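Local atomic coordinates of serine-rich secreted cell wall anchored (LPXTG-motif ) protein (Lactobacillus reuteri ATCC 53608, PDB entry 5NXK), a protein that probably acts as a cell-surface adhesin, anchored to the bacterial cell wall and helping the bacterium attach within the gut of its host. Residues A[49-54]-A[139-144]; A[185-190]-A[213-218]; A[263-268]-A[281-286]. All coordinates share one frame; numbering follows the deposited sequence.

Interaction 1. Residues A[49-54]-A[139-144]; sequences GHYINA and EVDGQS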
loop_
_atom_site.group_PDB
_atom_site.type_symbol
_atom_site.label_atom_id
_atom_site.label_comp_id
_atom_site.label_asym_id
_atom_site.label_seq_id
_atom_site.Cartn_x
_atom_site.Cartn_y
_atom_site.Cartn_z
ATOM N N GLY A 49 -9.547 15.987 10.064
ATOM C CA GLY A 49 -10.601 15.057 10.432
ATOM C C GLY A 49 -11.655 14.862 9.354
ATOM O O GLY A 49 -12.591 14.080 9.543
ATOM N N HIS A 50 -11.503 15.538 8.211
ATOM C CA HIS A 50 -12.506 15.426 7.157
ATOM C C HIS A 50 -12.281 14.206 6.273
ATOM O O HIS A 50 -11.249 13.551 6.371
ATOM C CB HIS A 50 -12.514 16.694 6.309
ATOM C CG HIS A 50 -12.869 17.924 7.080
ATOM N ND1 HIS A 50 -14.154 18.183 7.511
ATOM C CD2 HIS A 50 -12.107 18.949 7.528
ATOM C CE1 HIS A 50 -14.170 19.328 8.170
ATOM N NE2 HIS A 50 -12.941 19.807 8.203
ATOM N N TYR A 51 -13.246 13.898 5.411
ATOM C CA TYR A 51 -13.046 12.801 4.475
ATOM C C TYR A 51 -12.986 13.301 3.036
ATOM O O TYR A 51 -13.455 14.392 2.723
ATOM C CB TYR A 51 -14.143 11.725 4.628
ATOM C CG TYR A 51 -15.531 12.071 4.091
ATOM C CD1 TYR A 51 -15.779 12.139 2.718
ATOM C CD2 TYR A 51 -16.604 12.255 4.957
ATOM C CE1 TYR A 51 -17.039 12.432 2.226
ATOM C CE2 TYR A 51 -17.878 12.548 4.472
ATOM C CZ TYR A 51 -18.088 12.636 3.105
ATOM O OH TYR A 51 -19.344 12.925 2.607
ATOM N N ILE A 52 -12.392 12.487 2.173
ATOM C CA ILE A 52 -12.495 12.666 0.742
ATOM C C ILE A 52 -13.023 11.368 0.158
ATOM O O ILE A 52 -12.455 10.292 0.390
ATOM C CB ILE A 52 -11.136 13.009 0.095
ATOM C CG1 ILE A 52 -10.492 14.207 0.798
ATOM C CG2 ILE A 52 -11.314 13.273 -1.397
ATOM C CD1 ILE A 52 -9.103 14.501 0.340
ATOM N N ASN A 53 -14.101 11.456 -0.601
ATOM C CA ASN A 53 -14.728 10.260 -1.145
ATOM C C ASN A 53 -14.630 10.240 -2.677
ATOM O O ASN A 53 -15.330 10.984 -3.374
ATOM C CB ASN A 53 -16.182 10.185 -0.671
ATOM C CG ASN A 53 -16.921 8.973 -1.207
ATOM O OD1 ASN A 53 -16.314 8.000 -1.656
ATOM N ND2 ASN A 53 -18.251 9.024 -1.152
ATOM N N ALA A 54 -13.746 9.390 -3.192
ATOM C CA ALA A 54 -13.496 9.304 -4.626
ATOM C C ALA A 54 -14.450 8.296 -5.252
ATOM O O ALA A 54 -14.249 7.079 -5.156
ATOM C CB ALA A 54 -12.050 8.913 -4.901
ATOM N N GLU A 139 -20.213 2.900 3.335
ATOM C CA GLU A 139 -21.312 3.850 3.364
ATOM C C GLU A 139 -20.846 5.131 4.032
ATOM O O GLU A 139 -20.214 5.100 5.085
ATOM C CB GLU A 139 -22.545 3.261 4.064
ATOM C CG GLU A 139 -23.357 4.263 4.874
ATOM C CD GLU A 139 -24.765 3.770 5.171
ATOM O OE1 GLU A 139 -25.134 2.688 4.665
ATOM O OE2 GLU A 139 -25.503 4.467 5.901
ATOM N N VAL A 140 -21.087 6.256 3.381
ATOM C CA VAL A 140 -20.753 7.530 4.006
ATOM C C VAL A 140 -21.881 8.526 3.744
ATOM O O VAL A 140 -22.398 8.601 2.621
ATOM C CB VAL A 140 -19.383 8.063 3.516
ATOM C CG1 VAL A 140 -19.367 8.250 2.005
ATOM C CG2 VAL A 140 -19.009 9.342 4.258
ATOM N N ASP A 141 -22.292 9.233 4.800
ATOM C CA ASP A 141 -23.447 10.136 4.770
ATOM C C ASP A 141 -24.615 9.555 3.982
ATOM O O ASP A 141 -25.103 10.148 3.021
ATOM C CB ASP A 141 -23.057 11.524 4.238
ATOM C CG ASP A 141 -22.110 12.272 5.184
ATOM O OD1 ASP A 141 -22.032 11.892 6.373
ATOM O OD2 ASP A 141 -21.463 13.255 4.753
ATOM N N GLY A 142 -25.015 8.356 4.391
ATOM C CA GLY A 142 -26.152 7.657 3.826
ATOM C C GLY A 142 -26.005 7.067 2.441
ATOM O O GLY A 142 -26.947 6.457 1.941
ATOM N N GLN A 143 -24.852 7.226 1.801
ATOM C CA GLN A 143 -24.732 6.637 0.478
ATOM C C GLN A 143 -23.815 5.415 0.507
ATOM O O GLN A 143 -22.685 5.479 1.008
ATOM C CB GLN A 143 -24.246 7.669 -0.538
ATOM C CG GLN A 143 -24.767 7.377 -1.934
ATOM C CD GLN A 143 -26.238 7.754 -2.077
ATOM O OE1 GLN A 143 -27.066 6.944 -2.505
ATOM N NE2 GLN A 143 -26.565 8.988 -1.714
ATOM N N SER A 144 -24.331 4.294 0.009
ATOM C CA SER A 144 -23.547 3.066 -0.096
ATOM C C SER A 144 -22.862 2.967 -1.463
ATOM O O SER A 144 -23.474 3.228 -2.500
ATOM C CB SER A 144 -24.426 1.843 0.147
ATOM O OG SER A 144 -23.644 0.659 0.210
#

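Interaction 2. Residues A[185-190]-A[213-218]; sequences DIDMWL and MENIGN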
loop_
_atom_site.group_PDB
_atom_site.type_symbol
_atom_site.label_atom_id
_atom_site.label_comp_id
_atom_site.label_asym_id
_atom_site.label_seq_id
_atom_site.Cartn_x
_atom_site.Cartn_y
_atom_site.Cartn_z
ATOM N N ASP A 185 -7.663 -10.717 -1.987
ATOM C CA ASP A 185 -6.879 -11.916 -1.703
ATOM C C ASP A 185 -5.560 -11.613 -1.017
ATOM O O ASP A 185 -4.984 -12.475 -0.344
ATOM C CB ASP A 185 -6.590 -12.695 -2.987
ATOM C CG ASP A 185 -7.857 -13.132 -3.713
ATOM O OD1 ASP A 185 -8.829 -13.536 -3.037
ATOM O OD2 ASP A 185 -7.864 -13.097 -4.963
ATOM N N ILE A 186 -5.047 -10.407 -1.235
ATOM C CA ILE A 186 -3.701 -10.070 -0.771
ATOM C C ILE A 186 -3.750 -8.721 -0.039
ATOM O O ILE A 186 -4.411 -7.808 -0.509
ATOM C CB ILE A 186 -2.693 -10.019 -1.959
ATOM C CG1 ILE A 186 -2.703 -11.350 -2.723
ATOM C CG2 ILE A 186 -1.281 -9.689 -1.466
ATOM C CD1 ILE A 186 -1.864 -11.324 -3.998
ATOM N N ASP A 187 -3.088 -8.605 1.115
ATOM C CA ASP A 187 -3.070 -7.330 1.843
ATOM C C ASP A 187 -2.080 -6.340 1.214
ATOM O O ASP A 187 -2.409 -5.173 1.009
ATOM C CB ASP A 187 -2.719 -7.528 3.323
ATOM C CG ASP A 187 -3.747 -8.382 4.084
ATOM O OD1 ASP A 187 -4.909 -8.512 3.632
ATOM O OD2 ASP A 187 -3.383 -8.919 5.156
ATOM N N MET A 188 -0.868 -6.807 0.916
ATOM C CA MET A 188 0.158 -5.952 0.299
ATOM C C MET A 188 0.812 -6.704 -0.842
ATOM O O MET A 188 1.425 -7.744 -0.618
ATOM C CB MET A 188 1.236 -5.550 1.303
ATOM C CG MET A 188 0.773 -4.663 2.446
ATOM S SD MET A 188 2.144 -4.392 3.608
ATOM C CE MET A 188 1.400 -3.212 4.732
ATOM N N TRP A 189 0.695 -6.186 -2.058
ATOM C CA TRP A 189 1.323 -6.817 -3.202
ATOM C C TRP A 189 2.311 -5.835 -3.808
ATOM O O TRP A 189 1.915 -4.814 -4.365
ATOM C CB TRP A 189 0.282 -7.234 -4.254
ATOM C CG TRP A 189 0.821 -8.157 -5.306
ATOM C CD1 TRP A 189 2.119 -8.549 -5.466
ATOM C CD2 TRP A 189 0.070 -8.840 -6.324
ATOM N NE1 TRP A 189 2.223 -9.418 -6.519
ATOM C CE2 TRP A 189 0.983 -9.617 -7.060
ATOM C CE3 TRP A 189 -1.283 -8.862 -6.683
ATOM C CZ2 TRP A 189 0.586 -10.412 -8.139
ATOM C CZ3 TRP A 189 -1.673 -9.657 -7.750
ATOM C CH2 TRP A 189 -0.744 -10.419 -8.464
ATOM N N LEU A 190 3.595 -6.153 -3.693
ATOM C CA LEU A 190 4.651 -5.308 -4.228
ATOM C C LEU A 190 5.312 -6.078 -5.356
ATOM O O LEU A 190 5.917 -7.128 -5.134
ATOM C CB LEU A 190 5.671 -4.921 -3.159
ATOM C CG LEU A 190 5.178 -4.131 -1.935
ATOM C CD1 LEU A 190 4.616 -5.048 -0.847
ATOM C CD2 LEU A 190 6.280 -3.223 -1.376
ATOM N N MET A 213 -2.104 -7.199 10.706
ATOM C CA MET A 213 -2.882 -7.637 9.554
ATOM C C MET A 213 -3.438 -9.025 9.839
ATOM O O MET A 213 -2.959 -10.037 9.319
ATOM C CB MET A 213 -2.051 -7.596 8.259
ATOM C CG MET A 213 -1.250 -6.314 8.090
ATOM S SD MET A 213 -0.751 -5.948 6.373
ATOM C CE MET A 213 0.435 -7.251 6.152
ATOM N N GLU A 214 -4.454 -9.053 10.694
ATOM C CA GLU A 214 -5.041 -10.301 11.157
ATOM C C GLU A 214 -6.246 -10.617 10.287
ATOM O O GLU A 214 -7.374 -10.296 10.637
ATOM C CB GLU A 214 -5.428 -10.174 12.628
ATOM C CG GLU A 214 -4.202 -10.120 13.534
ATOM C CD GLU A 214 -4.552 -9.947 15.000
ATOM O OE1 GLU A 214 -5.335 -9.025 15.331
ATOM O OE2 GLU A 214 -4.021 -10.717 15.823
ATOM N N ASN A 215 -5.994 -11.274 9.161
ATOM C CA ASN A 215 -6.987 -11.394 8.105
ATOM C C ASN A 215 -7.197 -12.832 7.670
ATOM O O ASN A 215 -7.555 -13.108 6.522
ATOM C CB ASN A 215 -6.557 -10.524 6.928
ATOM C CG ASN A 215 -6.579 -9.044 7.277
ATOM O OD1 ASN A 215 -7.553 -8.560 7.856
ATOM N ND2 ASN A 215 -5.509 -8.318 6.928
ATOM N N ILE A 216 -7.007 -13.739 8.622
ATOM C CA ILE A 216 -7.086 -15.168 8.375
ATOM C C ILE A 216 -8.489 -15.588 7.892
ATOM O O ILE A 216 -8.643 -16.619 7.239
ATOM C CB ILE A 216 -6.674 -15.953 9.653
ATOM C CG1 ILE A 216 -6.374 -17.416 9.334
ATOM C CG2 ILE A 216 -7.717 -15.810 10.756
ATOM C CD1 ILE A 216 -5.431 -18.047 10.325
ATOM N N GLY A 217 -9.504 -14.792 8.202
ATOM C CA GLY A 217 -10.850 -15.059 7.710
ATOM C C GLY A 217 -11.035 -14.764 6.221
ATOM O O GLY A 217 -12.030 -15.167 5.615
ATOM N N ASN A 218 -10.064 -14.090 5.611
ATOM C CA ASN A 218 -10.276 -13.534 4.277
ATOM C C ASN A 218 -9.080 -13.630 3.335
ATOM O O ASN A 218 -9.202 -14.060 2.194
ATOM C CB ASN A 218 -10.676 -12.063 4.400
ATOM C CG ASN A 218 -10.714 -11.350 3.054
ATOM O OD1 ASN A 218 -11.762 -11.293 2.403
ATOM N ND2 ASN A 218 -9.567 -10.811 2.626
#

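Interaction 3. Residues A[263-268]-A[281-286]; sequences GNIELA and SNFRVA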
loop_
_atom_site.group_PDB
_atom_site.type_symbol
_atom_site.label_atom_id
_atom_site.label_comp_id
_atom_site.label_asym_id
_atom_site.label_seq_id
_atom_site.Cartn_x
_atom_site.Cartn_y
_atom_site.Cartn_z
ATOM N N GLY A 263 15.721 -12.718 -1.886
ATOM C CA GLY A 263 14.794 -12.438 -0.805
ATOM C C GLY A 263 15.580 -12.296 0.487
ATOM O O GLY A 263 16.545 -13.015 0.723
ATOM N N ASN A 264 15.180 -11.343 1.314
ATOM C CA ASN A 264 15.825 -11.137 2.593
ATOM C C ASN A 264 14.757 -10.715 3.605
ATOM O O ASN A 264 14.066 -9.690 3.441
ATOM C CB ASN A 264 16.947 -10.086 2.501
ATOM C CG ASN A 264 18.216 -10.629 1.825
ATOM O OD1 ASN A 264 18.358 -10.555 0.594
ATOM N ND2 ASN A 264 19.138 -11.180 2.621
ATOM N N ILE A 265 14.634 -11.517 4.654
ATOM C CA ILE A 265 13.737 -11.214 5.745
ATOM C C ILE A 265 14.580 -11.060 7.015
ATOM O O ILE A 265 15.385 -11.927 7.355
ATOM C CB ILE A 265 12.680 -12.299 5.898
ATOM C CG1 ILE A 265 11.882 -12.429 4.585
ATOM C CG2 ILE A 265 11.766 -12.015 7.102
ATOM C CD1 ILE A 265 10.858 -13.535 4.600
ATOM N N GLU A 266 14.427 -9.928 7.688
ATOM C CA GLU A 266 15.254 -9.628 8.847
ATOM C C GLU A 266 14.356 -9.231 10.001
ATOM O O GLU A 266 13.582 -8.293 9.889
ATOM C CB GLU A 266 16.254 -8.508 8.528
ATOM C CG GLU A 266 17.247 -8.853 7.395
ATOM C CD GLU A 266 18.230 -7.723 7.057
ATOM O OE1 GLU A 266 17.779 -6.651 6.592
ATOM O OE2 GLU A 266 19.452 -7.908 7.248
ATOM N N LEU A 267 14.463 -9.953 11.108
ATOM C CA LEU A 267 13.641 -9.696 12.285
ATOM C C LEU A 267 14.587 -9.275 13.404
ATOM O O LEU A 267 15.306 -10.103 13.957
ATOM C CB LEU A 267 12.839 -10.937 12.685
ATOM C CG LEU A 267 11.974 -11.591 11.588
ATOM C CD1 LEU A 267 11.079 -12.697 12.132
ATOM C CD2 LEU A 267 11.130 -10.555 10.869
ATOM N N ALA A 268 14.582 -7.996 13.748
ATOM C CA ALA A 268 15.636 -7.440 14.593
ATOM C C ALA A 268 15.476 -7.787 16.065
ATOM O O ALA A 268 14.386 -8.132 16.520
ATOM C CB ALA A 268 15.686 -5.906 14.425
ATOM N N SER A 281 2.630 -21.690 4.230
ATOM C CA SER A 281 3.799 -21.517 5.089
ATOM C C SER A 281 3.814 -20.074 5.531
ATOM O O SER A 281 3.399 -19.204 4.777
ATOM C CB SER A 281 5.102 -21.854 4.350
ATOM O OG SER A 281 5.025 -23.103 3.690
ATOM N N ASN A 282 4.271 -19.803 6.744
ATOM C CA ASN A 282 4.329 -18.420 7.209
ATOM C C ASN A 282 5.245 -17.580 6.308
ATOM O O ASN A 282 4.858 -16.504 5.841
ATOM C CB ASN A 282 4.804 -18.372 8.661
ATOM C CG ASN A 282 3.952 -19.245 9.568
ATOM O OD1 ASN A 282 4.312 -20.385 9.870
ATOM N ND2 ASN A 282 2.811 -18.728 9.980
ATOM N N PHE A 283 6.456 -18.074 6.062
ATOM C CA PHE A 283 7.339 -17.454 5.068
ATOM C C PHE A 283 7.456 -18.462 3.924
ATOM O O PHE A 283 8.060 -19.524 4.082
ATOM C CB PHE A 283 8.730 -17.125 5.646
ATOM C CG PHE A 283 8.724 -16.079 6.743
ATOM C CD1 PHE A 283 7.925 -14.948 6.657
ATOM C CD2 PHE A 283 9.551 -16.223 7.853
ATOM C CE1 PHE A 283 7.952 -13.988 7.663
ATOM C CE2 PHE A 283 9.581 -15.264 8.857
ATOM C CZ PHE A 283 8.785 -14.152 8.768
ATOM N N ARG A 284 6.844 -18.151 2.791
ATOM C CA ARG A 284 6.808 -19.085 1.674
ATOM C C ARG A 284 7.737 -18.594 0.590
ATOM O O ARG A 284 7.462 -17.571 -0.043
ATOM C CB ARG A 284 5.393 -19.217 1.108
ATOM C CG ARG A 284 5.268 -20.112 -0.132
ATOM C CD ARG A 284 5.624 -21.570 0.152
ATOM N NE ARG A 284 5.497 -22.401 -1.049
ATOM C CZ ARG A 284 6.274 -23.439 -1.352
ATOM N NH1 ARG A 284 7.249 -23.822 -0.530
ATOM N NH2 ARG A 284 6.059 -24.113 -2.475
ATOM N N VAL A 285 8.843 -19.297 0.389
ATOM C CA VAL A 285 9.797 -18.903 -0.641
ATOM C C VAL A 285 10.101 -20.097 -1.534
ATOM O O VAL A 285 10.481 -21.154 -1.043
ATOM C CB VAL A 285 11.097 -18.349 -0.041
ATOM C CG1 VAL A 285 12.025 -17.878 -1.159
ATOM C CG2 VAL A 285 10.797 -17.194 0.919
ATOM N N ALA A 286 9.920 -19.947 -2.841
ATOM C CA ALA A 286 10.135 -21.080 -3.739
ATOM C C ALA A 286 10.550 -20.580 -5.116
ATOM O O ALA A 286 10.329 -19.415 -5.449
ATOM C CB ALA A 286 8.865 -21.945 -3.832
#

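Interaction 1. Residues A[49-54]-A[139-144]
The side chain of Tyr-51 leaves its strand with CG lodged between the backbone N and the carbonyl carbon (chi1 74°), which aims the ring at Val-140, while Val-140 splits its two methyls so that each meets a different residue of 49-54. CG2 sits over one face of the Tyr-51 ring, 3.8 Å from its centroid and 27° off the normal, and approaches the rim most closely at CE2, with Val-140 CG2 and Tyr-51 CE2 3.4 Å apart. CG1 lies alongside the amide of Asn-53, 3.4 Å from Asn-53 ND2. Here a beta hairpin, 137-140 with 143-146, projects from the parallel beta-solenoid and brings its turn against side chains of strand 51-54; a type I' turn from Val-140 to Gln-143 closes it, with both of its end residues joined by backbone hydrogen bonds. Asp-141, the first of the two central residues of that turn, brings OD2 to the edge of the tyrosine ring, near its plane and 3.0 Å from Tyr-51 OH, with the ring and carboxylate planes 63° apart. Asn-53 OD1 is hydrogen-bonded to Tyr-138 OH of the same hairpin, and Val-140 also rests on Tyr-82 of the neighbouring strand.

Interaction 2. Residues A[185-190]-A[213-218]
A corner of the beta-solenoid, where the chain passes from one parallel sheet to another, is the setting in which Asp-187 meets Met-213 and Asn-215. The fold is a coil of stacked parallel strands, consistent with its pectate lyase-like family. Residues 185-190 turn at Asp-187 into a strand of the four-stranded sheet, and residues 213-218 leave the end of strand 210-214 in the ten-stranded sheet of the same solenoid. Asn-215 ND2 donates a hydrogen bond to Asp-187 OD2, 2.8 Å long, with an N-H...O angle of 156°. The acceptor lies close to the amide plane of the asparagine, whereas the donor arrives from well above the carboxylate plane; the planes of the two flat groups are 81° apart.

The carboxylate is buried but well supplied with donors: OD2 is also bonded by Asn-222 ND2, and OD1 by Thr-219 OG1 and Asn-181 ND2. Asn-215 is fixed in turn, its ND2 giving a second bond to Leu-179 O and its OD1 accepting one from Asn-181 N, so that the amide cannot easily flip. Such a set of donors would be expected to favour the charged form of the acid.

Beside these polar groups the contact becomes apolar. Met-213 CB lies 3.6 Å from Asp-187 OD2, and the Met-213 sulfur, SD, is 4.0 Å from Asp-187 CB. Met-188 runs extended and crosses Met-213 at about a right angle. Met-213 instead bends at its last torsion (chi3 -69°), bringing its CE to 4.2 Å from Met-188 SD, while Met-188 CE touches Met-213 SD at 3.8 Å.

Interaction 3. Residues A[263-268]-A[281-286]
Phe-283 turns one face of its ring to the tip of Ile-265, CD1. That methyl stands 4.1 Å from the ring centroid and 22° off the normal, a CH-pi contact displaced toward the rim, where Ile-265 CD1 is 3.9 Å from Phe-283 CD1. The other branch of the isoleucine reaches the far end of the ring, with Ile-265 CG2 at 4.0 Å from Phe-283 CZ. CG1, anti to the carbonyl carbon (chi1 -59°) and followed by an extended chain, carries CD1 over the face, while CG2 stands anti to the backbone N. Leu-267, two residues further along the same strand, comes to the edge instead: its CD1 lies near the ring plane, 4.3 Å from Phe-283 CZ. Strand 261-267 belongs to the long parallel sheet of the beta-solenoid and strand 283-285 to the four-stranded one, so these residues meet across the interior of the coil. Leu-275 and Val-250 also pack on Phe-283, while Phe-233 and Ile-293, from the strands flanking 261-267, touch Ile-265. The close contacts between the two segments are between methyl groups and an aromatic ring, consistent with a contact that rests on shape and exclusion of water rather than on directional polar bonds.

The three contacts follow one another along the chain, each closing before the next opens, and they are spread along the solenoid. Interactions 1 and 2 have centres about 24 Å apart and share the ten-stranded parallel sheet, through strands 51-54 and 210-214. Interactions 2 and 3, with centres about 16 Å apart and nearest atoms about 8 Å apart, share the four-stranded sheet that runs from 186-191 to 283-285. Interactions 1 and 3 lie on opposite sides of the chain's centre, about 38 Å between centres. Together they sample different places along one solenoid, a projecting hairpin, a corner and the space between two sheets, consistent with a beta-solenoid adhesin.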